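Local coordinates for protein 1,3-alpha-isomaltosidase (Kribbella flavida DSM 17836, PDB 5X3I) that hydrolyses the alpha-1,3-glucosidic linkages of the cyclic tetrasaccharide cyclobis-(1-6)-alpha-nigerosyl to yield isomaltose inside the cell, at residues Arg185-Gly190 / Glu667-Pro672; Arg656-Asp661 / Tyr697-Glu702; Tyr673-Gly678 / Ile683-Glu688; Val717-Pro722 / Pro727-Ala732. The protein carries 1 engineered substitution. All blocks are in the same frame, centred on the assembly; numbering follows the deposited sequence.

Contact 1: Arg185-Gly190 / Glu667-Pro672; sequences RLVGFG and EIWNHP
A cation-pi stack between Arg185 and Trp669 joins strand 185-188, an outermost strand of its sheet in the N-terminal galactose mutarotase-like region, to the 3-10 turn at 667-670 in the C-terminal region. The guanidinium of Arg185 is stacked face to face on the indole, with the two planes 8° apart. Its CZ sits 3.7 Å from the centroid of the five-membered ring of Trp669. The aliphatic part of the arginine covers the rest of the same face: Arg185 CG stands 3.7 Å from the centroid of the six-membered ring of Trp669, almost on the ring normal, as a CH-pi contact. A bend at chi2 (78°) lays the chain along the indole. Arg185 NH1 is hydrogen-bonded to the carbonyl O of Gly183. Ile668 CG1 packs on the opposite face of the indole, toward its rim. Val187 adds a smaller apolar touch, CG2 to Trp669 CH2 at 4.0 Å. The turn is braced from within, since both carboxylate oxygens of Glu667 accept bonds. Asn670 ND2 reaches OE1 of Glu667 at 3.0 Å from above the carboxylate plane, and His671 NE2 binds OE2. No hydrogen bond crosses between the segments; the domains meet here through an arginine-on-tryptophan cation-pi stack.

Contact 2: Arg656-Asp661 / Tyr697-Glu702; sequences RPLFFD and YLPAGE. With SO4 (sulfate ion), chain K.
Leu658 and Pro699 make the tight part of this contact. One methyl does the work: CD2 of Leu658 lies 3.9 Å from CG of Pro699 and equally near its CD, and the two side chains cross at about a right angle. His662 and Leu682 also pack against the proline. The contact joins the turn after strand 655-656 to the end of strand 693-698, both in the C-terminal domain of this family 31 glycosidase. Within 656-661, Arg656 NH1 forms a salt bridge with Asp661 OD2 at 2.9 Å. Asp661 OD2 lies in the guanidinium plane of Arg656 and offers its syn lone pair. Arg652 pairs with the other oxygen of Asp661, and Asp679 with NH2 of Arg656. The far end is looser: Ala700, Gly701 and Glu702 are exposed and do not touch 656-661. There the backbone N of Glu702 donates to O4 of a sulfate at 2.7 Å. The ion, probably from the crystallisation liquor, is also hydrogen-bonded to Ser733 OG.

Contact 3: Tyr673-Gly678 / Ile683-Glu688; sequences YQYLLG and INPVLE
Ile683 packs under the ring of Tyr675 at the apolar centre. Its CB lies 3.9 Å from the ring centroid of Tyr675, over one face, as a CH-pi contact, while CG1 of Ile683 meets CE2 of Tyr675 at 3.6 Å. The tyrosine CG sits between the backbone N and the carbonyl carbon (chi1 59°), which swings the ring over Ile683. Pro685 CG touches CE1 of the same ring, and Tyr675 OH is hydrogen-bonded to Phe588 O. With an alanine at Tyr675, Ile683 is likely to lose its cover and Phe588 O its hydroxyl partner. Tyr675 and Ile683 form an antiparallel hydrogen-bonded pair in the C-terminal domain sheet. Ile683 N donates to Tyr675 O at 2.7 Å and 178°; the return bond, Tyr675 N to Ile683 O, is 3.2 Å. Further out, Leu687 CD1 rests over the Tyr673 ring, 3.4 Å from its CG. At the polar edge a water donates to Gln674 OE1, which also accepts from Tyr697 N, and weakly to Asn684 OD1; Asn684 ND2 binds Thr696 OG1.

Contact 4: Val717-Pro722 / Pro727-Ala732; sequences VTRDVP and PVYCRA. With SO4 (sulfate ion), chain J.
The ring of Tyr729 carries a water at its edge, in the ring plane, and its hydroxyl end meets Val717 and Arg719. It belongs to strand 728-731 of the antiparallel sheet in the C-terminal domain, and faces strand 715-720, which pairs with strand 693-698 in a separate two-stranded sheet. Arg719 and Tyr729 run alongside one another, pointing opposite ways, their planes turned 59° apart. CG and CD of Arg719 each lie 3.6 Å from OH of Tyr729. Val717 CG1 approaches the same hydroxyl at 3.8 Å. A bend at chi3 (-61°) turns the guanidinium of Arg719 back: NE donates to Asp720 O at 3.1 Å, and NH2 forms a salt bridge with Asp705. Val721 CG1 packs on CG of Pro727 at 3.8 Å. At the far end, Arg731 turns the edge of its guanidinium to a sulfate, probably from the crystallisation liquor: NH1 reaches O4 at 3.1 Å and NH2 reaches O3 at 2.9 Å. NH1 also pairs with Glu680. A leucine at Arg731 would probably lose this two-pronged grip and leave Glu680 without its salt-bridge mate. The water beside Tyr729 OH, 2.8 Å away, donates to the carbonyl O of Val717 at 3.2 Å.

Contacts 2, 3 and 4 all lie in the C-terminal domain; contact 1 ties that domain to the galactose mutarotase-like region across 476 intervening residues, including the TIM barrel. Along the chain contact 3 is nested inside contact 2, contacts 1 and 2 alternate, and contact 4 comes last. The centres of contacts 3 and 4 are about 10 Å apart, and both reach the six-stranded sheet with strands 675-677 and 728-731. Contact 2 touches both, while the centres of contacts 1 and 4 are about 22 Å apart and the two do not touch. Phe659 and Tyr697 link contact 2 to contact 1. All four lie away from the active site and concern how the domains are built and joined.

Contact 1: Arg185-Gly190 / Glu667-Pro672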
loop_
_atom_site.group_PDB
_atom_site.type_symbol
_atom_site.label_atom_id
_atom_site.label_comp_id
_atom_site.label_asym_id
_atom_site.label_seq_id
_atom_site.Cartn_x
_atom_site.Cartn_y
_atom_site.Cartn_z
ATOM N N ARG A 185 4.998 11.156 21.658
ATOM C CA ARG A 185 4.812 9.984 20.808
ATOM C C ARG A 185 4.949 10.385 19.347
ATOM O O ARG A 185 4.690 11.527 18.992
ATOM C CB ARG A 185 3.444 9.346 21.045
ATOM C CG ARG A 185 3.425 8.227 22.060
ATOM C CD ARG A 185 3.445 8.734 23.485
ATOM N NE ARG A 185 3.405 7.618 24.421
ATOM C CZ ARG A 185 3.367 7.749 25.741
ATOM N NH1 ARG A 185 3.355 8.956 26.289
ATOM N NH2 ARG A 185 3.339 6.671 26.512
ATOM N N LEU A 186 5.376 9.448 18.511
ATOM C CA LEU A 186 5.467 9.693 17.082
ATOM C C LEU A 186 4.455 8.814 16.341
ATOM O O LEU A 186 4.613 7.601 16.284
ATOM C CB LEU A 186 6.881 9.426 16.582
ATOM C CG LEU A 186 8.005 10.093 17.387
ATOM C CD1 LEU A 186 9.362 9.570 16.939
ATOM C CD2 LEU A 186 7.938 11.598 17.256
ATOM N N VAL A 187 3.425 9.436 15.773
ATOM C CA VAL A 187 2.322 8.692 15.141
ATOM C C VAL A 187 2.082 9.213 13.733
ATOM O O VAL A 187 1.895 10.405 13.534
ATOM C CB VAL A 187 1.029 8.784 15.974
ATOM C CG1 VAL A 187 -0.151 8.086 15.244
ATOM C CG2 VAL A 187 1.248 8.169 17.344
ATOM N N GLY A 188 2.137 8.336 12.739
ATOM C CA GLY A 188 2.252 8.859 11.393
ATOM C C GLY A 188 2.940 7.946 10.412
ATOM O O GLY A 188 2.860 6.729 10.481
ATOM N N PHE A 189 3.592 8.601 9.460
ATOM C CA PHE A 189 4.483 7.982 8.491
ATOM C C PHE A 189 3.706 7.133 7.506
ATOM O O PHE A 189 4.245 6.211 6.920
ATOM C CB PHE A 189 5.546 7.129 9.197
ATOM C CG PHE A 189 6.313 7.865 10.271
ATOM C CD1 PHE A 189 7.375 8.681 9.943
ATOM C CD2 PHE A 189 5.979 7.716 11.608
ATOM C CE1 PHE A 189 8.090 9.354 10.931
ATOM C CE2 PHE A 189 6.690 8.383 12.602
ATOM C CZ PHE A 189 7.741 9.200 12.263
ATOM N N GLY A 190 2.449 7.501 7.300
ATOM C CA GLY A 190 1.576 6.759 6.418
ATOM C C GLY A 190 0.979 5.574 7.140
ATOM O O GLY A 190 0.667 5.644 8.328
ATOM N N GLU A 667 -2.988 7.432 29.829
ATOM C CA GLU A 667 -3.409 6.040 29.834
ATOM C C GLU A 667 -3.748 5.495 28.437
ATOM O O GLU A 667 -3.654 4.292 28.198
ATOM C CB GLU A 667 -4.607 5.864 30.767
ATOM C CG GLU A 667 -5.110 4.433 30.877
ATOM C CD GLU A 667 -4.094 3.482 31.468
ATOM O OE1 GLU A 667 -3.101 3.955 32.055
ATOM O OE2 GLU A 667 -4.288 2.253 31.349
ATOM N N ILE A 668 -4.113 6.376 27.513
ATOM C CA ILE A 668 -4.539 5.935 26.183
ATOM C C ILE A 668 -3.475 5.097 25.468
ATOM O O ILE A 668 -3.802 4.186 24.716
ATOM C CB ILE A 668 -4.922 7.132 25.287
ATOM C CG1 ILE A 668 -3.696 7.986 24.959
ATOM C CG2 ILE A 668 -6.023 7.956 25.936
ATOM C CD1 ILE A 668 -4.022 9.283 24.304
ATOM N N TRP A 669 -2.205 5.375 25.742
ATOM C CA TRP A 669 -1.113 4.716 25.043
ATOM C C TRP A 669 -0.929 3.273 25.470
ATOM O O TRP A 669 -0.247 2.513 24.798
ATOM C CB TRP A 669 0.184 5.500 25.245
ATOM C CG TRP A 669 0.058 6.886 24.734
ATOM C CD1 TRP A 669 0.010 8.025 25.465
ATOM C CD2 TRP A 669 -0.087 7.278 23.367
ATOM N NE1 TRP A 669 -0.135 9.109 24.644
ATOM C CE2 TRP A 669 -0.197 8.678 23.347
ATOM C CE3 TRP A 669 -0.131 6.580 22.158
ATOM C CZ2 TRP A 669 -0.345 9.397 22.168
ATOM C CZ3 TRP A 669 -0.277 7.299 20.983
ATOM C CH2 TRP A 669 -0.383 8.692 20.996
ATOM N N ASN A 670 -1.556 2.893 26.574
ATOM C CA ASN A 670 -1.535 1.511 27.020
ATOM C C ASN A 670 -2.598 0.672 26.311
ATOM O O ASN A 670 -2.705 -0.529 26.531
ATOM C CB ASN A 670 -1.729 1.439 28.535
ATOM C CG ASN A 670 -0.567 2.060 29.302
ATOM O OD1 ASN A 670 0.583 1.985 28.877
ATOM N ND2 ASN A 670 -0.871 2.678 30.434
ATOM N N HIS A 671 -3.384 1.317 25.453
ATOM C CA HIS A 671 -4.430 0.616 24.709
ATOM C C HIS A 671 -4.454 1.057 23.248
ATOM O O HIS A 671 -5.412 1.680 22.804
ATOM C CB HIS A 671 -5.787 0.862 25.362
ATOM C CG HIS A 671 -5.767 0.675 26.843
ATOM N ND1 HIS A 671 -5.905 -0.559 27.435
ATOM C CD2 HIS A 671 -5.577 1.558 27.849
ATOM C CE1 HIS A 671 -5.820 -0.427 28.745
ATOM N NE2 HIS A 671 -5.620 0.847 29.023
ATOM N N PRO A 672 -3.381 0.742 22.510
ATOM C CA PRO A 672 -3.146 1.247 21.157
ATOM C C PRO A 672 -4.107 0.692 20.100
ATOM O O PRO A 672 -4.159 1.240 19.011
ATOM C CB PRO A 672 -1.707 0.803 20.872
ATOM C CG PRO A 672 -1.561 -0.446 21.652
ATOM C CD PRO A 672 -2.341 -0.221 22.917
#

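Contact 2: Arg656-Asp661 / Tyr697-Glu702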
loop_
_atom_site.group_PDB
_atom_site.type_symbol
_atom_site.label_atom_id
_atom_site.label_comp_id
_atom_site.label_asym_id
_atom_site.label_seq_id
_atom_site.Cartn_x
_atom_site.Cartn_y
_atom_site.Cartn_z
ATOM N N ARG A 656 -10.391 6.477 14.610
ATOM C CA ARG A 656 -9.719 7.566 15.316
ATOM C C ARG A 656 -8.996 7.137 16.577
ATOM O O ARG A 656 -9.637 6.800 17.575
ATOM C CB ARG A 656 -10.728 8.674 15.655
ATOM C CG ARG A 656 -10.105 9.949 16.233
ATOM C CD ARG A 656 -11.180 10.930 16.689
ATOM N NE ARG A 656 -12.175 11.173 15.650
ATOM C CZ ARG A 656 -13.310 11.837 15.842
ATOM N NH1 ARG A 656 -13.602 12.335 17.034
ATOM N NH2 ARG A 656 -14.161 12.005 14.838
ATOM N N PRO A 657 -7.654 7.167 16.540
ATOM C CA PRO A 657 -6.857 6.961 17.752
ATOM C C PRO A 657 -7.304 7.933 18.837
ATOM O O PRO A 657 -7.677 9.054 18.529
ATOM C CB PRO A 657 -5.427 7.263 17.289
ATOM C CG PRO A 657 -5.434 6.989 15.840
ATOM C CD PRO A 657 -6.804 7.402 15.362
ATOM N N LEU A 658 -7.280 7.502 20.084
ATOM C CA LEU A 658 -7.787 8.329 21.167
ATOM C C LEU A 658 -6.992 9.618 21.396
ATOM O O LEU A 658 -7.490 10.531 22.043
ATOM C CB LEU A 658 -7.842 7.524 22.464
ATOM C CG LEU A 658 -9.136 6.749 22.718
ATOM C CD1 LEU A 658 -9.294 5.624 21.725
ATOM C CD2 LEU A 658 -9.162 6.206 24.134
ATOM N N PHE A 659 -5.781 9.720 20.855
ATOM C CA PHE A 659 -4.976 10.909 21.141
ATOM C C PHE A 659 -5.522 12.153 20.444
ATOM O O PHE A 659 -5.154 13.267 20.791
ATOM C CB PHE A 659 -3.495 10.682 20.793
ATOM C CG PHE A 659 -3.166 10.718 19.319
ATOM C CD1 PHE A 659 -2.896 11.913 18.679
ATOM C CD2 PHE A 659 -3.049 9.549 18.598
ATOM C CE1 PHE A 659 -2.571 11.940 17.338
ATOM C CE2 PHE A 659 -2.721 9.575 17.258
ATOM C CZ PHE A 659 -2.480 10.771 16.631
ATOM N N PHE A 660 -6.428 11.973 19.487
ATOM C CA PHE A 660 -7.022 13.123 18.815
ATOM C C PHE A 660 -7.940 13.901 19.738
ATOM O O PHE A 660 -7.910 15.126 19.778
ATOM C CB PHE A 660 -7.797 12.690 17.564
ATOM C CG PHE A 660 -6.922 12.484 16.364
ATOM C CD1 PHE A 660 -6.703 13.512 15.473
ATOM C CD2 PHE A 660 -6.294 11.276 16.153
ATOM C CE1 PHE A 660 -5.888 13.332 14.384
ATOM C CE2 PHE A 660 -5.470 11.088 15.065
ATOM C CZ PHE A 660 -5.269 12.113 14.179
ATOM N N ASP A 661 -8.735 13.193 20.517
ATOM C CA ASP A 661 -9.660 13.833 21.421
ATOM C C ASP A 661 -9.146 13.901 22.856
ATOM O O ASP A 661 -9.676 14.608 23.642
ATOM C CB ASP A 661 -11.022 13.151 21.400
ATOM C CG ASP A 661 -11.690 13.204 20.039
ATOM O OD1 ASP A 661 -11.714 14.240 19.435
ATOM O OD2 ASP A 661 -12.165 12.184 19.605
ATOM N N TYR A 697 -10.456 0.615 27.973
ATOM C CA TYR A 697 -10.235 1.847 28.707
ATOM C C TYR A 697 -11.067 2.962 28.111
ATOM O O TYR A 697 -10.846 3.389 26.980
ATOM C CB TYR A 697 -8.753 2.247 28.721
ATOM C CG TYR A 697 -8.532 3.624 29.314
ATOM C CD1 TYR A 697 -8.591 3.828 30.686
ATOM C CD2 TYR A 697 -8.290 4.720 28.506
ATOM C CE1 TYR A 697 -8.409 5.084 31.233
ATOM C CE2 TYR A 697 -8.104 5.978 29.045
ATOM C CZ TYR A 697 -8.163 6.151 30.413
ATOM O OH TYR A 697 -7.976 7.403 30.950
ATOM N N LEU A 698 -12.026 3.435 28.890
ATOM C CA LEU A 698 -12.871 4.533 28.471
ATOM C C LEU A 698 -12.327 5.843 29.014
ATOM O O LEU A 698 -12.228 6.021 30.220
ATOM C CB LEU A 698 -14.306 4.318 28.946
ATOM C CG LEU A 698 -15.012 3.055 28.457
ATOM C CD1 LEU A 698 -16.403 2.970 29.050
ATOM C CD2 LEU A 698 -15.078 3.045 26.948
ATOM N N PRO A 699 -11.998 6.777 28.119
ATOM C CA PRO A 699 -11.490 8.085 28.533
ATOM C C PRO A 699 -12.583 8.925 29.180
ATOM O O PRO A 699 -13.686 8.425 29.404
ATOM C CB PRO A 699 -11.021 8.708 27.221
ATOM C CG PRO A 699 -11.881 8.067 26.184
ATOM C CD PRO A 699 -12.122 6.666 26.656
ATOM N N ALA A 700 -12.282 10.186 29.457
ATOM C CA ALA A 700 -13.211 11.070 30.151
ATOM C C ALA A 700 -14.513 11.217 29.378
ATOM O O ALA A 700 -14.529 11.099 28.161
ATOM C CB ALA A 700 -12.584 12.427 30.370
ATOM N N GLY A 701 -15.590 11.502 30.104
ATOM C CA GLY A 701 -16.934 11.564 29.551
ATOM C C GLY A 701 -17.807 10.409 29.996
ATOM O O GLY A 701 -17.366 9.551 30.754
ATOM N N GLU A 702 -19.061 10.406 29.546
ATOM C CA GLU A 702 -20.033 9.406 29.988
ATOM C C GLU A 702 -20.337 8.387 28.899
ATOM O O GLU A 702 -20.524 8.743 27.744
ATOM C CB GLU A 702 -21.326 10.080 30.439
ATOM C CG GLU A 702 -21.142 11.073 31.571
ATOM C CD GLU A 702 -22.353 11.143 32.473
ATOM O OE1 GLU A 702 -22.728 10.093 33.036
ATOM O OE2 GLU A 702 -22.932 12.240 32.612
HETATM S S SO4 K . -21.233 12.673 27.027
HETATM O O1 SO4 K . -22.440 12.660 27.845
HETATM O O2 SO4 K . -21.607 12.341 25.660
HETATM O O3 SO4 K . -20.616 13.995 27.061
HETATM O O4 SO4 K . -20.277 11.695 27.537
#

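Contact 3: Tyr673-Gly678 / Ile683-Glu688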
loop_
_atom_site.group_PDB
_atom_site.type_symbol
_atom_site.label_atom_id
_atom_site.label_comp_id
_atom_site.label_asym_id
_atom_site.label_seq_id
_atom_site.Cartn_x
_atom_site.Cartn_y
_atom_site.Cartn_z
ATOM N N TYR A 673 -4.808 -0.393 20.400
ATOM C CA TYR A 673 -5.723 -0.998 19.432
ATOM C C TYR A 673 -7.169 -0.488 19.526
ATOM O O TYR A 673 -8.004 -0.825 18.680
ATOM C CB TYR A 673 -5.694 -2.511 19.579
ATOM C CG TYR A 673 -4.341 -3.105 19.254
ATOM C CD1 TYR A 673 -3.905 -3.212 17.939
ATOM C CD2 TYR A 673 -3.502 -3.560 20.259
ATOM C CE1 TYR A 673 -2.679 -3.758 17.638
ATOM C CE2 TYR A 673 -2.268 -4.103 19.971
ATOM C CZ TYR A 673 -1.857 -4.200 18.660
ATOM O OH TYR A 673 -0.626 -4.743 18.369
ATOM N N GLN A 674 -7.451 0.311 20.553
ATOM C CA GLN A 674 -8.744 0.969 20.717
ATOM C C GLN A 674 -8.865 2.175 19.819
ATOM O O GLN A 674 -7.875 2.826 19.517
ATOM C CB GLN A 674 -8.962 1.429 22.160
ATOM C CG GLN A 674 -9.079 0.337 23.164
ATOM C CD GLN A 674 -9.401 0.860 24.544
ATOM O OE1 GLN A 674 -9.524 0.088 25.484
ATOM N NE2 GLN A 674 -9.546 2.169 24.667
ATOM N N TYR A 675 -10.082 2.489 19.409
ATOM C CA TYR A 675 -10.310 3.694 18.631
ATOM C C TYR A 675 -11.753 4.145 18.695
ATOM O O TYR A 675 -12.647 3.372 19.027
ATOM C CB TYR A 675 -9.901 3.478 17.171
ATOM C CG TYR A 675 -10.646 2.361 16.484
ATOM C CD1 TYR A 675 -10.222 1.045 16.600
ATOM C CD2 TYR A 675 -11.772 2.623 15.706
ATOM C CE1 TYR A 675 -10.892 0.025 15.973
ATOM C CE2 TYR A 675 -12.444 1.612 15.071
ATOM C CZ TYR A 675 -12.010 0.316 15.213
ATOM O OH TYR A 675 -12.688 -0.695 14.590
ATOM N N LEU A 676 -11.975 5.403 18.357
ATOM C CA LEU A 676 -13.316 5.916 18.187
ATOM C C LEU A 676 -13.690 5.781 16.715
ATOM O O LEU A 676 -12.902 6.150 15.845
ATOM C CB LEU A 676 -13.407 7.374 18.631
ATOM C CG LEU A 676 -13.148 7.634 20.116
ATOM C CD1 LEU A 676 -12.889 9.104 20.341
ATOM C CD2 LEU A 676 -14.333 7.170 20.942
ATOM N N LEU A 677 -14.869 5.229 16.442
ATOM C CA LEU A 677 -15.402 5.239 15.090
ATOM C C LEU A 677 -16.317 6.450 14.986
ATOM O O LEU A 677 -17.433 6.448 15.504
ATOM C CB LEU A 677 -16.153 3.940 14.805
ATOM C CG LEU A 677 -16.875 3.790 13.459
ATOM C CD1 LEU A 677 -15.879 3.545 12.353
ATOM C CD2 LEU A 677 -17.875 2.652 13.524
ATOM N N GLY A 678 -15.866 7.464 14.266
ATOM C CA GLY A 678 -16.507 8.760 14.338
ATOM C C GLY A 678 -16.455 9.332 15.748
ATOM O O GLY A 678 -15.720 8.842 16.603
ATOM N N ILE A 683 -14.489 1.604 19.956
ATOM C CA ILE A 683 -14.378 0.204 19.584
ATOM C C ILE A 683 -13.147 -0.428 20.227
ATOM O O ILE A 683 -12.105 0.208 20.315
ATOM C CB ILE A 683 -14.282 0.044 18.057
ATOM C CG1 ILE A 683 -15.233 1.009 17.342
ATOM C CG2 ILE A 683 -14.508 -1.397 17.656
ATOM C CD1 ILE A 683 -16.695 0.836 17.712
ATOM N N ASN A 684 -13.272 -1.675 20.662
ATOM C CA ASN A 684 -12.141 -2.412 21.208
ATOM C C ASN A 684 -12.089 -3.849 20.714
ATOM O O ASN A 684 -12.544 -4.760 21.401
ATOM C CB ASN A 684 -12.182 -2.392 22.739
ATOM C CG ASN A 684 -10.916 -2.951 23.364
ATOM O OD1 ASN A 684 -9.909 -3.134 22.689
ATOM N ND2 ASN A 684 -10.967 -3.226 24.661
ATOM N N PRO A 685 -11.509 -4.058 19.529
ATOM C CA PRO A 685 -11.450 -5.350 18.855
ATOM C C PRO A 685 -10.913 -6.438 19.762
ATOM O O PRO A 685 -10.018 -6.160 20.560
ATOM C CB PRO A 685 -10.485 -5.095 17.698
ATOM C CG PRO A 685 -10.608 -3.648 17.434
ATOM C CD PRO A 685 -10.816 -3.012 18.760
ATOM N N VAL A 686 -11.416 -7.657 19.638
ATOM C CA VAL A 686 -10.856 -8.722 20.441
ATOM C C VAL A 686 -9.777 -9.397 19.608
ATOM O O VAL A 686 -10.049 -10.098 18.640
ATOM C CB VAL A 686 -11.928 -9.721 20.879
ATOM C CG1 VAL A 686 -11.322 -10.787 21.767
ATOM C CG2 VAL A 686 -13.031 -9.000 21.609
ATOM N N LEU A 687 -8.537 -9.141 20.008
ATOM C CA LEU A 687 -7.345 -9.488 19.237
ATOM C C LEU A 687 -6.604 -10.757 19.658
ATOM O O LEU A 687 -5.497 -11.003 19.189
ATOM C CB LEU A 687 -6.392 -8.300 19.237
ATOM C CG LEU A 687 -7.042 -7.102 18.548
ATOM C CD1 LEU A 687 -6.192 -5.876 18.682
ATOM C CD2 LEU A 687 -7.306 -7.404 17.084
ATOM N N GLU A 688 -7.152 -11.505 20.609
ATOM C CA GLU A 688 -6.506 -12.738 21.047
ATOM C C GLU A 688 -7.449 -13.935 21.082
ATOM O O GLU A 688 -8.618 -13.800 21.423
ATOM C CB GLU A 688 -5.886 -12.537 22.431
ATOM C CG GLU A 688 -4.658 -11.657 22.421
ATOM C CD GLU A 688 -4.252 -11.223 23.810
ATOM O OE1 GLU A 688 -3.282 -10.446 23.928
ATOM O OE2 GLU A 688 -4.910 -11.657 24.781
HETATM O O HOH W 1 -7.693 -1.883 24.923
#

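Contact 4: Val717-Pro722 / Pro727-Ala732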
loop_
_atom_site.group_PDB
_atom_site.type_symbol
_atom_site.label_atom_id
_atom_site.label_comp_id
_atom_site.label_asym_id
_atom_site.label_seq_id
_atom_site.Cartn_x
_atom_site.Cartn_y
_atom_site.Cartn_z
ATOM N N VAL A 717 -12.976 -0.940 31.961
ATOM C CA VAL A 717 -14.217 -1.695 32.019
ATOM C C VAL A 717 -14.005 -3.079 31.456
ATOM O O VAL A 717 -13.473 -3.229 30.361
ATOM C CB VAL A 717 -15.340 -1.024 31.222
ATOM C CG1 VAL A 717 -16.675 -1.696 31.529
ATOM C CG2 VAL A 717 -15.393 0.444 31.523
ATOM N N THR A 718 -14.438 -4.092 32.192
ATOM C CA THR A 718 -14.340 -5.459 31.718
ATOM C C THR A 718 -15.734 -6.025 31.472
ATOM O O THR A 718 -16.628 -5.844 32.286
ATOM C CB THR A 718 -13.584 -6.337 32.726
ATOM O OG1 THR A 718 -12.253 -5.838 32.873
ATOM C CG2 THR A 718 -13.529 -7.768 32.252
ATOM N N ARG A 719 -15.923 -6.683 30.334
ATOM C CA ARG A 719 -17.188 -7.343 30.050
ATOM C C ARG A 719 -16.934 -8.678 29.382
ATOM O O ARG A 719 -15.823 -8.945 28.932
ATOM C CB ARG A 719 -18.083 -6.467 29.173
ATOM C CG ARG A 719 -17.476 -6.041 27.846
ATOM C CD ARG A 719 -18.561 -5.646 26.855
ATOM N NE ARG A 719 -19.437 -6.780 26.604
ATOM C CZ ARG A 719 -20.729 -6.820 26.896
ATOM N NH1 ARG A 719 -21.416 -7.916 26.638
ATOM N NH2 ARG A 719 -21.338 -5.771 27.426
ATOM N N ASP A 720 -17.957 -9.522 29.326
ATOM C CA ASP A 720 -17.836 -10.802 28.644
ATOM C C ASP A 720 -17.753 -10.614 27.138
ATOM O O ASP A 720 -18.378 -9.717 26.583
ATOM C CB ASP A 720 -19.012 -11.713 28.982
ATOM C CG ASP A 720 -19.046 -12.088 30.439
ATOM O OD1 ASP A 720 -18.012 -11.928 31.109
ATOM O OD2 ASP A 720 -20.102 -12.543 30.912
ATOM N N VAL A 721 -16.983 -11.469 26.477
ATOM C CA VAL A 721 -16.905 -11.409 25.028
ATOM C C VAL A 721 -17.162 -12.758 24.367
ATOM O O VAL A 721 -16.257 -13.381 23.829
ATOM C CB VAL A 721 -15.544 -10.857 24.569
ATOM C CG1 VAL A 721 -15.525 -9.352 24.721
ATOM C CG2 VAL A 721 -14.402 -11.493 25.356
ATOM N N PRO A 722 -18.429 -13.199 24.373
ATOM C CA PRO A 722 -18.800 -14.327 23.519
ATOM C C PRO A 722 -18.636 -13.893 22.068
ATOM O O PRO A 722 -18.502 -12.703 21.831
ATOM C CB PRO A 722 -20.262 -14.572 23.875
ATOM C CG PRO A 722 -20.754 -13.234 24.306
ATOM C CD PRO A 722 -19.601 -12.606 25.036
ATOM N N PRO A 727 -16.506 -5.404 22.175
ATOM C CA PRO A 727 -16.870 -4.283 23.041
ATOM C C PRO A 727 -16.981 -2.982 22.275
ATOM O O PRO A 727 -16.065 -2.605 21.554
ATOM C CB PRO A 727 -15.725 -4.242 24.062
ATOM C CG PRO A 727 -15.235 -5.646 24.114
ATOM C CD PRO A 727 -15.353 -6.155 22.701
ATOM N N VAL A 728 -18.105 -2.305 22.457
ATOM C CA VAL A 728 -18.406 -1.050 21.799
ATOM C C VAL A 728 -19.155 -0.179 22.790
ATOM O O VAL A 728 -20.061 -0.645 23.467
ATOM C CB VAL A 728 -19.270 -1.241 20.529
ATOM C CG1 VAL A 728 -19.727 0.105 19.978
ATOM C CG2 VAL A 728 -18.531 -2.024 19.479
ATOM N N TYR A 729 -18.785 1.086 22.865
ATOM C CA TYR A 729 -19.394 1.990 23.816
ATOM C C TYR A 729 -19.780 3.272 23.116
ATOM O O TYR A 729 -19.064 3.751 22.252
ATOM C CB TYR A 729 -18.439 2.261 24.989
ATOM C CG TYR A 729 -18.097 1.005 25.753
ATOM C CD1 TYR A 729 -18.866 0.597 26.831
ATOM C CD2 TYR A 729 -17.028 0.212 25.377
ATOM C CE1 TYR A 729 -18.578 -0.559 27.515
ATOM C CE2 TYR A 729 -16.725 -0.944 26.063
ATOM C CZ TYR A 729 -17.506 -1.323 27.131
ATOM O OH TYR A 729 -17.219 -2.473 27.813
ATOM N N CYS A 730 -20.923 3.821 23.493
ATOM C CA CYS A 730 -21.430 5.025 22.870
ATOM C C CYS A 730 -21.431 6.174 23.861
ATOM O O CYS A 730 -21.714 5.980 25.038
ATOM C CB CYS A 730 -22.844 4.791 22.321
ATOM S SG CYS A 730 -23.572 6.201 21.496
ATOM N N ARG A 731 -21.109 7.366 23.380
ATOM C CA ARG A 731 -21.201 8.558 24.205
ATOM C C ARG A 731 -22.649 8.723 24.636
ATOM O O ARG A 731 -23.554 8.720 23.801
ATOM C CB ARG A 731 -20.708 9.793 23.452
ATOM C CG ARG A 731 -19.208 9.784 23.185
ATOM C CD ARG A 731 -18.760 10.993 22.375
ATOM N NE ARG A 731 -18.927 12.245 23.101
ATOM C CZ ARG A 731 -19.760 13.219 22.747
ATOM N NH1 ARG A 731 -20.513 13.101 21.663
ATOM N NH2 ARG A 731 -19.837 14.322 23.480
ATOM N N ALA A 732 -22.856 8.858 25.942
ATOM C CA ALA A 732 -24.187 8.827 26.529
ATOM C C ALA A 732 -25.126 9.842 25.900
ATOM O O ALA A 732 -26.289 9.550 25.667
ATOM C CB ALA A 732 -24.099 9.053 28.028
HETATM S S SO4 J . -22.905 16.387 22.347
HETATM O O1 SO4 J . -24.176 16.412 23.061
HETATM O O2 SO4 J . -22.791 17.570 21.503
HETATM O O3 SO4 J . -21.810 16.373 23.312
HETATM O O4 SO4 J . -22.836 15.189 21.521
HETATM O O HOH W 2 -14.797 -3.915 27.500
#